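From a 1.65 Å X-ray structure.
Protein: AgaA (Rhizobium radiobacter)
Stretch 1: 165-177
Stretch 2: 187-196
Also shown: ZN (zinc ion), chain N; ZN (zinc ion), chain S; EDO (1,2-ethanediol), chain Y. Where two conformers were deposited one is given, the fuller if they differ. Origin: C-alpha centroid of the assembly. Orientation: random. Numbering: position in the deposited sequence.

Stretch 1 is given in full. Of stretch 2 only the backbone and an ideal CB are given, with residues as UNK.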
# COMPACT_ATOMS: atom_id res chain seq x y z
N GLY A 165 -15.30 0.21 19.29
CA GLY A 165 -15.60 1.64 19.35
C GLY A 165 -14.53 2.49 18.73
O GLY A 165 -13.39 2.04 18.55
N TRP A 166 -14.90 3.72 18.38
CA TRP A 166 -13.97 4.67 17.81
C TRP A 166 -14.20 6.01 18.51
O TRP A 166 -15.28 6.59 18.40
CB TRP A 166 -14.22 4.80 16.30
CG TRP A 166 -13.28 5.66 15.50
CD1 TRP A 166 -12.38 6.60 15.94
CD2 TRP A 166 -13.12 5.60 14.07
NE1 TRP A 166 -11.71 7.15 14.86
CE2 TRP A 166 -12.15 6.56 13.71
CE3 TRP A 166 -13.71 4.81 13.06
CZ2 TRP A 166 -11.75 6.75 12.37
CZ3 TRP A 166 -13.35 5.03 11.74
CH2 TRP A 166 -12.39 6.00 11.40
N THR A 167 -13.21 6.48 19.27
CA THR A 167 -13.28 7.80 19.89
C THR A 167 -12.54 8.73 18.93
O THR A 167 -11.31 8.63 18.82
CB THR A 167 -12.67 7.76 21.30
OG1 THR A 167 -13.49 6.89 22.09
CG2 THR A 167 -12.63 9.16 21.95
N ARG A 168 -13.27 9.63 18.25
CA ARG A 168 -12.67 10.54 17.26
C ARG A 168 -11.51 11.31 17.87
O ARG A 168 -11.63 11.84 18.98
CB ARG A 168 -13.73 11.52 16.67
CG ARG A 168 -14.99 10.83 16.08
CD ARG A 168 -14.82 10.27 14.68
NE ARG A 168 -15.68 9.12 14.41
CZ ARG A 168 -15.66 8.41 13.28
NH1 ARG A 168 -16.47 7.38 13.11
NH2 ARG A 168 -14.82 8.74 12.30
N GLY A 169 -10.38 11.33 17.15
CA GLY A 169 -9.16 12.01 17.58
C GLY A 169 -8.36 11.27 18.64
O GLY A 169 -7.34 11.79 19.09
N ARG A 170 -8.79 10.06 19.05
CA ARG A 170 -8.05 9.38 20.10
C ARG A 170 -7.71 7.93 19.79
O ARG A 170 -6.53 7.58 19.78
CB ARG A 170 -8.79 9.50 21.46
CG ARG A 170 -8.14 8.69 22.57
CD ARG A 170 -8.64 9.03 23.97
NE ARG A 170 -8.05 8.14 24.98
CZ ARG A 170 -6.82 8.28 25.48
NH1 ARG A 170 -6.35 7.41 26.36
NH2 ARG A 170 -6.04 9.28 25.08
N GLU A 171 -8.74 7.07 19.61
CA GLU A 171 -8.43 5.66 19.38
C GLU A 171 -9.58 4.85 18.80
O GLU A 171 -10.74 5.24 18.91
CB GLU A 171 -7.96 4.97 20.69
CG GLU A 171 -9.03 4.89 21.77
CD GLU A 171 -8.62 4.07 22.98
OE1 GLU A 171 -7.44 3.65 23.06
OE2 GLU A 171 -9.48 3.85 23.86
N ILE A 172 -9.23 3.68 18.25
CA ILE A 172 -10.19 2.64 17.85
C ILE A 172 -9.88 1.44 18.75
O ILE A 172 -8.71 1.06 18.85
CB ILE A 172 -10.08 2.26 16.36
CG1 ILE A 172 -10.61 3.40 15.45
CG2 ILE A 172 -10.80 0.91 16.07
CD1 ILE A 172 -10.11 3.35 14.00
N THR A 173 -10.89 0.88 19.41
CA THR A 173 -10.71 -0.31 20.24
C THR A 173 -11.35 -1.51 19.55
O THR A 173 -12.45 -1.41 19.00
CB THR A 173 -11.25 -0.10 21.67
OG1 THR A 173 -10.69 1.09 22.24
CG2 THR A 173 -10.96 -1.30 22.59
N VAL A 174 -10.65 -2.65 19.55
CA VAL A 174 -11.15 -3.90 18.98
C VAL A 174 -11.03 -4.97 20.07
O VAL A 174 -10.13 -4.87 20.92
CB VAL A 174 -10.45 -4.30 17.66
CG1 VAL A 174 -10.57 -3.17 16.62
CG2 VAL A 174 -8.99 -4.68 17.90
N LYS A 175 -11.92 -5.98 20.03
CA LYS A 175 -11.96 -7.02 21.06
C LYS A 175 -11.90 -8.39 20.40
O LYS A 175 -12.44 -8.56 19.31
CB LYS A 175 -13.27 -6.95 21.86
CG LYS A 175 -13.43 -5.72 22.74
CD LYS A 175 -14.75 -5.76 23.51
CE LYS A 175 -14.96 -4.49 24.30
NZ LYS A 175 -14.85 -4.73 25.76
N LYS A 176 -11.31 -9.37 21.09
CA LYS A 176 -11.20 -10.72 20.56
C LYS A 176 -12.56 -11.27 20.10
O LYS A 176 -13.54 -11.19 20.84
CB LYS A 176 -10.61 -11.64 21.65
CG LYS A 176 -10.59 -13.13 21.30
CD LYS A 176 -9.74 -13.90 22.30
CE LYS A 176 -9.70 -15.37 21.95
NZ LYS A 176 -8.61 -16.08 22.66
N PHE A 177 -12.59 -11.83 18.89
CA PHE A 177 -13.78 -12.48 18.34
C PHE A 177 -13.66 -13.97 18.69
O PHE A 177 -12.86 -14.69 18.08
CB PHE A 177 -13.82 -12.28 16.81
CG PHE A 177 -14.95 -13.00 16.10
CD1 PHE A 177 -16.25 -13.00 16.62
CD2 PHE A 177 -14.74 -13.60 14.86
CE1 PHE A 177 -17.30 -13.62 15.92
CE2 PHE A 177 -15.79 -14.22 14.17
CZ PHE A 177 -17.06 -14.22 14.70
N UNK A 187 -4.47 -14.12 20.36
CA UNK A 187 -4.08 -14.36 21.75
C UNK A 187 -4.54 -13.21 22.65
O UNK A 187 -4.93 -13.43 23.81
CB UNK A 187 -2.56 -14.54 21.86
N UNK A 188 -4.49 -11.97 22.12
CA UNK A 188 -4.88 -10.78 22.87
C UNK A 188 -6.38 -10.68 23.06
O UNK A 188 -7.15 -11.03 22.17
CB UNK A 188 -4.37 -9.52 22.16
N UNK A 189 -6.80 -10.13 24.21
CA UNK A 189 -8.22 -9.91 24.46
C UNK A 189 -8.72 -8.64 23.78
O UNK A 189 -9.88 -8.58 23.37
CB UNK A 189 -8.49 -9.84 25.96
N UNK A 190 -7.85 -7.61 23.69
CA UNK A 190 -8.19 -6.31 23.07
C UNK A 190 -6.95 -5.66 22.51
O UNK A 190 -5.83 -5.88 22.97
CB UNK A 190 -8.86 -5.37 24.08
N UNK A 191 -7.18 -4.78 21.55
CA UNK A 191 -6.13 -3.92 21.02
C UNK A 191 -6.74 -2.53 20.94
O UNK A 191 -7.87 -2.38 20.43
CB UNK A 191 -5.61 -4.40 19.66
N UNK A 192 -6.04 -1.54 21.48
CA UNK A 192 -6.46 -0.13 21.39
C UNK A 192 -5.46 0.51 20.41
O UNK A 192 -4.25 0.58 20.68
CB UNK A 192 -6.47 0.57 22.75
N UNK A 193 -5.97 0.93 19.25
CA UNK A 193 -5.16 1.60 18.21
C UNK A 193 -5.26 3.09 18.51
O UNK A 193 -6.30 3.69 18.26
CB UNK A 193 -5.64 1.27 16.79
N UNK A 194 -4.20 3.67 19.08
CA UNK A 194 -4.16 5.07 19.54
C UNK A 194 -3.47 5.93 18.48
O UNK A 194 -2.40 5.56 17.98
CB UNK A 194 -3.43 5.19 20.88
N UNK A 195 -4.04 7.06 18.17
CA UNK A 195 -3.53 7.91 17.08
C UNK A 195 -2.50 8.91 17.56
O UNK A 195 -2.82 9.77 18.39
CB UNK A 195 -4.68 8.66 16.41
N UNK A 196 -1.28 8.81 17.03
CA UNK A 196 -0.19 9.75 17.33
C UNK A 196 0.31 10.37 16.03
O UNK A 196 1.25 9.84 15.41
CB UNK A 196 0.95 9.05 18.07
ZN ZN N . -8.03 2.67 25.03
ZN ZN S . -11.89 -3.43 27.66
C1 EDO Y . -16.83 9.67 19.69
O1 EDO Y . -16.05 9.82 18.55
C2 EDO Y . -16.24 10.66 20.67
O2 EDO Y . -16.51 11.96 20.19

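Stretch 2 runs antiparallel to strand 171-176, and its side chains from 190 to 194 alternate between the sheet face carrying Glu-171, Thr-173 and Lys-175 and the face carrying Ile-172 and Val-174.

At 187 the ideal CB points away and meets nothing of stretch 1, so the choice is open; the residue is Asp-187. Position 188 is equally unconstrained by stretch 1, and Leu-188 leads its side chain away.

Position 189 points away, its ideal CB 5.1 Å from Lys-176 CB, and its carbonyl faces the amide of Lys-176. A polar or acidic residue would suit the lysine nearby. Asp-189 is found; its O accepts a hydrogen bond from Lys-176 N (2.8 Å), while its OD1 stays 4.3 Å from Lys-176 CD.

Position 190 lies opposite Lys-175 in a non-hydrogen-bonded pair, with the second zinc (chain S) beyond. A carboxylate long enough to reach both is favoured. Glu-190 binds this zinc through OE1 (2.1 Å) and OE2 (2.6 Å), and its OE1 forms a salt bridge with Lys-175 NZ (3.3 Å).

At 191 the ideal CB is 3.8 Å from Val-174 CG2, which suits a small or branched apolar residue. Val-191 packs its CB 3.9 Å from Val-174 CG2, and its N and O hydrogen-bond to Val-174 O and N.

Position 192 shares its face with Glu-171, whose two carboxylate oxygens already hold the first zinc (chain N). A metal ligand such as histidine, aspartate, glutamate or cysteine would be plausible. His-192 completes the bridge with ND1 2.0 Å from the zinc. Thr-173 CG2 lies over one face of the imidazole, 3.6 Å from its centroid, and His-192 NE2 donates to Glu-190 OE2 (2.8 Å), linking the two metal-binding side chains.

Position 193 turns to the face of Ile-172 and Val-174, where a β-branched or aromatic residue would fit. It is Tyr-193, whose CE2 meets Val-174 CG2 at 3.9 Å at the ring edge; its backbone exchanges two hydrogen bonds with Ile-172.

At 194, beside Glu-171, a modest β-branched residue suits the strand. Val-194 brings CG2 to 3.6 Å from Glu-171 OE1.

Position 195 points toward the turn, between Trp-166, Gly-169 and Ile-172, inviting a large apolar or aromatic group. Phe-195 is the residue most covered by the other stretch, 110 Å²: Glu-171 CA sits over its ring face, 3.9 Å from the centroid, Ile-172 CG1 lies 3.7 Å from CZ, and Trp-166 approaches obliquely. Its N donates to Arg-170 O (3.0 Å).

At 196 CB points away, so stretch 1 sets no demand; Tyr-196 makes no contact with it.

Stretch 2 (187-196) DLDEVHYVFY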
# COMPACT_ATOMS: atom_id res chain seq x y z
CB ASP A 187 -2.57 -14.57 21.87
CG ASP A 187 -2.22 -15.17 23.23
OD1 ASP A 187 -2.51 -16.36 23.43
OD2 ASP A 187 -1.73 -14.42 24.09
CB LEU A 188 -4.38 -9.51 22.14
CG LEU A 188 -2.85 -9.39 22.01
CD1 LEU A 188 -2.47 -8.35 20.91
CD2 LEU A 188 -2.22 -8.97 23.34
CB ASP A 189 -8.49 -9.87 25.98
CG ASP A 189 -8.22 -11.22 26.62
OD1 ASP A 189 -8.80 -12.23 26.15
OD2 ASP A 189 -7.42 -11.28 27.57
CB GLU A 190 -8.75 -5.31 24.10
CG GLU A 190 -9.97 -5.75 24.85
CD GLU A 190 -10.57 -4.70 25.75
OE1 GLU A 190 -11.62 -5.02 26.34
OE2 GLU A 190 -10.01 -3.59 25.89
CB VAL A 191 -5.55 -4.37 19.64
CG1 VAL A 191 -4.34 -3.51 19.26
CG2 VAL A 191 -5.14 -5.84 19.68
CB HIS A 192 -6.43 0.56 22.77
CG HIS A 192 -7.34 -0.08 23.78
ND1 HIS A 192 -8.04 0.68 24.71
CD2 HIS A 192 -7.62 -1.39 24.00
CE1 HIS A 192 -8.72 -0.19 25.45
NE2 HIS A 192 -8.48 -1.44 25.08
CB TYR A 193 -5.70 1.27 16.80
CG TYR A 193 -5.47 -0.18 16.42
CD1 TYR A 193 -4.26 -0.60 15.86
CD2 TYR A 193 -6.47 -1.14 16.62
CE1 TYR A 193 -4.04 -1.94 15.54
CE2 TYR A 193 -6.26 -2.48 16.28
CZ TYR A 193 -5.04 -2.88 15.78
OH TYR A 193 -4.84 -4.21 15.49
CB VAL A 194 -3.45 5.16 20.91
CG1 VAL A 194 -3.54 6.58 21.48
CG2 VAL A 194 -4.03 4.14 21.91
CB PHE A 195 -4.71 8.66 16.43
CG PHE A 195 -5.94 7.80 16.20
CD1 PHE A 195 -5.83 6.54 15.61
CD2 PHE A 195 -7.21 8.28 16.49
CE1 PHE A 195 -6.96 5.75 15.40
CE2 PHE A 195 -8.35 7.50 16.25
CZ PHE A 195 -8.22 6.24 15.72
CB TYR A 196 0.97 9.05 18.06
CG TYR A 196 0.65 8.63 19.47
CD1 TYR A 196 0.85 9.49 20.54
CD2 TYR A 196 0.22 7.33 19.74
CE1 TYR A 196 0.59 9.09 21.85
CE2 TYR A 196 -0.03 6.91 21.05
CZ TYR A 196 0.13 7.80 22.10
OH TYR A 196 -0.12 7.38 23.39
O HOH W 1 -13.27 -2.61 26.74
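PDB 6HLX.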